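Local coordinates for lactose Operon Repressor (Escherichia coli, PDB 1JYE), which represses transcription of the lactose operon by binding operator DNA, and probably releases it when an inducer sugar binds its periplasmic-binding-protein-like core, at residues Val244-Asp247 and Gln248-Leu251. The protein carries 1 engineered substitution. Numbering follows the deposited sequence.
Sequences VAND and QMAL
Asn246 caps the helix 247-259 at its N-terminus, accepting a hydrogen bond from Met249 N. The N-cap sits just after strand 241-244, at the strand-to-helix turn of a parallel alpha/beta domain of the periplasmic-binding-protein type. Asn246 CG lies between its backbone N and carbonyl carbon (chi1 80°), which turns OD1 toward the N-H of Met249. From CB the chain leads to Asn246 CG, 3.8 Å from Met249 N. At the tip, Asn246 OD1 takes the Met249 N-H, with 2.8 Å between OD1 and N. The bond is fairly straight at the hydrogen (160°), but the donor is tilted 33° from the carbonyl plane. The Met249 side chain runs across that of Asn246 at about a right angle, and Asn246 OD1 lies 3.1 Å from Met249 CG. The other tip atom, ND2, donates to Trp220 O and to a bound glycerol, probably from the crystallisation liquor. Replacing Asn246 by an alanine removes both amide atoms, and Met249 N would probably lose its capping acceptor and Trp220 O this donor. The backbone completes the turn: Ala250 N bonds to Asn246 O, and Leu251 N to Asp247 O. Asp247 OD1 bonds Thr288 OG1 and OD2 bonds Thr276 N, while Gln248 NE2 donates to Asp278 OD2 of the second subunit. On the strand side, Val244 CG1 meets Met249 CB at 3.5 Å.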
ATOM      1  N   VAL A 244     -10.536 -14.750  -6.999  1.00 12.51           N
ATOM      2  CA  VAL A 244     -10.146 -13.391  -7.376  1.00 13.74           C
ATOM      3  C   VAL A 244      -8.625 -13.224  -7.342  1.00 12.43           C
ATOM      4  O   VAL A 244      -7.958 -13.722  -6.434  1.00 12.68           O
ATOM      5  CB  VAL A 244     -10.836 -12.368  -6.444  1.00 13.34           C
ATOM      6  CG1 VAL A 244     -10.551 -10.953  -6.913  1.00 14.64           C
ATOM      7  CG2 VAL A 244     -12.340 -12.632  -6.430  1.00 17.01           C
ATOM      8  N   ALA A 245      -8.093 -12.509  -8.333  1.00 13.04           N
ATOM      9  CA  ALA A 245      -6.652 -12.336  -8.505  1.00 12.38           C
ATOM     10  C   ALA A 245      -5.852 -11.659  -7.397  1.00 12.29           C
ATOM     11  O   ALA A 245      -4.638 -11.832  -7.329  1.00 12.99           O
ATOM     12  CB  ALA A 245      -6.372 -11.661  -9.850  1.00 15.40           C
ATOM     13  N   ASN A 246      -6.503 -10.859  -6.562  1.00 12.69           N
ATOM     14  CA  ASN A 246      -5.791 -10.271  -5.432  1.00 12.16           C
ATOM     15  C   ASN A 246      -6.788  -9.840  -4.377  1.00 12.14           C
ATOM     16  O   ASN A 246      -7.992  -9.817  -4.626  1.00 12.71           O
ATOM     17  CB  ASN A 246      -4.823  -9.143  -5.871  1.00 12.76           C
ATOM     18  CG  ASN A 246      -5.504  -7.808  -6.126  1.00 11.82           C
ATOM     19  OD1 ASN A 246      -6.712  -7.724  -6.304  1.00 16.14           O
ATOM     20  ND2 ASN A 246      -4.696  -6.744  -6.168  1.00 14.67           N
ATOM     21  N   ASP A 247      -6.298  -9.541  -3.182  1.00 11.82           N
ATOM     22  CA  ASP A 247      -7.190  -9.179  -2.096  1.00 13.30           C
ATOM     23  C   ASP A 247      -7.976  -7.894  -2.312  1.00 11.54           C
ATOM     24  O   ASP A 247      -9.135  -7.807  -1.915  1.00 12.93           O
ATOM     25  CB  ASP A 247      -6.407  -9.110  -0.781  1.00 13.18           C
ATOM     26  CG  ASP A 247      -5.894 -10.470  -0.340  1.00 15.60           C
ATOM     27  OD1 ASP A 247      -6.388 -11.497  -0.862  1.00 15.04           O
ATOM     28  OD2 ASP A 247      -5.006 -10.519   0.537  1.00 16.73           O
ATOM     29  N   GLN A 248      -7.366  -6.899  -2.942  1.00 13.03           N
ATOM     30  CA  GLN A 248      -8.077  -5.651  -3.177  1.00 14.36           C
ATOM     31  C   GLN A 248      -9.240  -5.847  -4.143  1.00 13.60           C
ATOM     32  O   GLN A 248     -10.323  -5.319  -3.918  1.00 13.00           O
ATOM     33  CB  GLN A 248      -7.113  -4.583  -3.684  1.00 15.34           C
ATOM     34  CG  GLN A 248      -6.205  -4.055  -2.586  1.00 18.85           C
ATOM     35  CD  GLN A 248      -4.998  -3.338  -3.134  1.00 20.17           C
ATOM     36  OE1 GLN A 248      -4.088  -3.963  -3.674  1.00 22.75           O
ATOM     37  NE2 GLN A 248      -4.985  -2.016  -3.008  1.00 22.74           N
ATOM     38  N   MET A 249      -9.034  -6.605  -5.216  1.00 14.04           N
ATOM     39  CA  MET A 249     -10.147  -6.838  -6.125  1.00 13.38           C
ATOM     40  C   MET A 249     -11.190  -7.679  -5.398  1.00 13.09           C
ATOM     41  O   MET A 249     -12.385  -7.540  -5.645  1.00 13.75           O
ATOM     42  CB  MET A 249      -9.683  -7.554  -7.400  1.00 12.76           C
ATOM     43  CG  MET A 249      -8.827  -6.681  -8.296  1.00 13.93           C
ATOM     44  SD  MET A 249      -8.623  -7.384  -9.941  1.00 18.06           S
ATOM     45  CE  MET A 249      -7.576  -8.724  -9.593  1.00 22.58           C
ATOM     46  N   ALA A 250     -10.740  -8.544  -4.491  1.00 12.56           N
ATOM     47  CA  ALA A 250     -11.671  -9.382  -3.735  1.00 12.85           C
ATOM     48  C   ALA A 250     -12.539  -8.500  -2.846  1.00 12.60           C
ATOM     49  O   ALA A 250     -13.724  -8.770  -2.661  1.00 12.46           O
ATOM     50  CB  ALA A 250     -10.916 -10.408  -2.890  1.00 12.72           C
ATOM     51  N   LEU A 251     -11.944  -7.449  -2.287  1.00 13.83           N
ATOM     52  CA  LEU A 251     -12.687  -6.524  -1.437  1.00 14.41           C
ATOM     53  C   LEU A 251     -13.818  -5.916  -2.265  1.00 14.03           C
ATOM     54  O   LEU A 251     -14.956  -5.795  -1.797  1.00 15.56           O
ATOM     55  CB  LEU A 251     -11.764  -5.408  -0.934  1.00 13.63           C
ATOM     56  CG  LEU A 251     -12.435  -4.282  -0.132  1.00 16.74           C
ATOM     57  CD1 LEU A 251     -12.869  -4.803   1.231  1.00 18.08           C
ATOM     58  CD2 LEU A 251     -11.453  -3.132   0.032  1.00 15.90           C
TER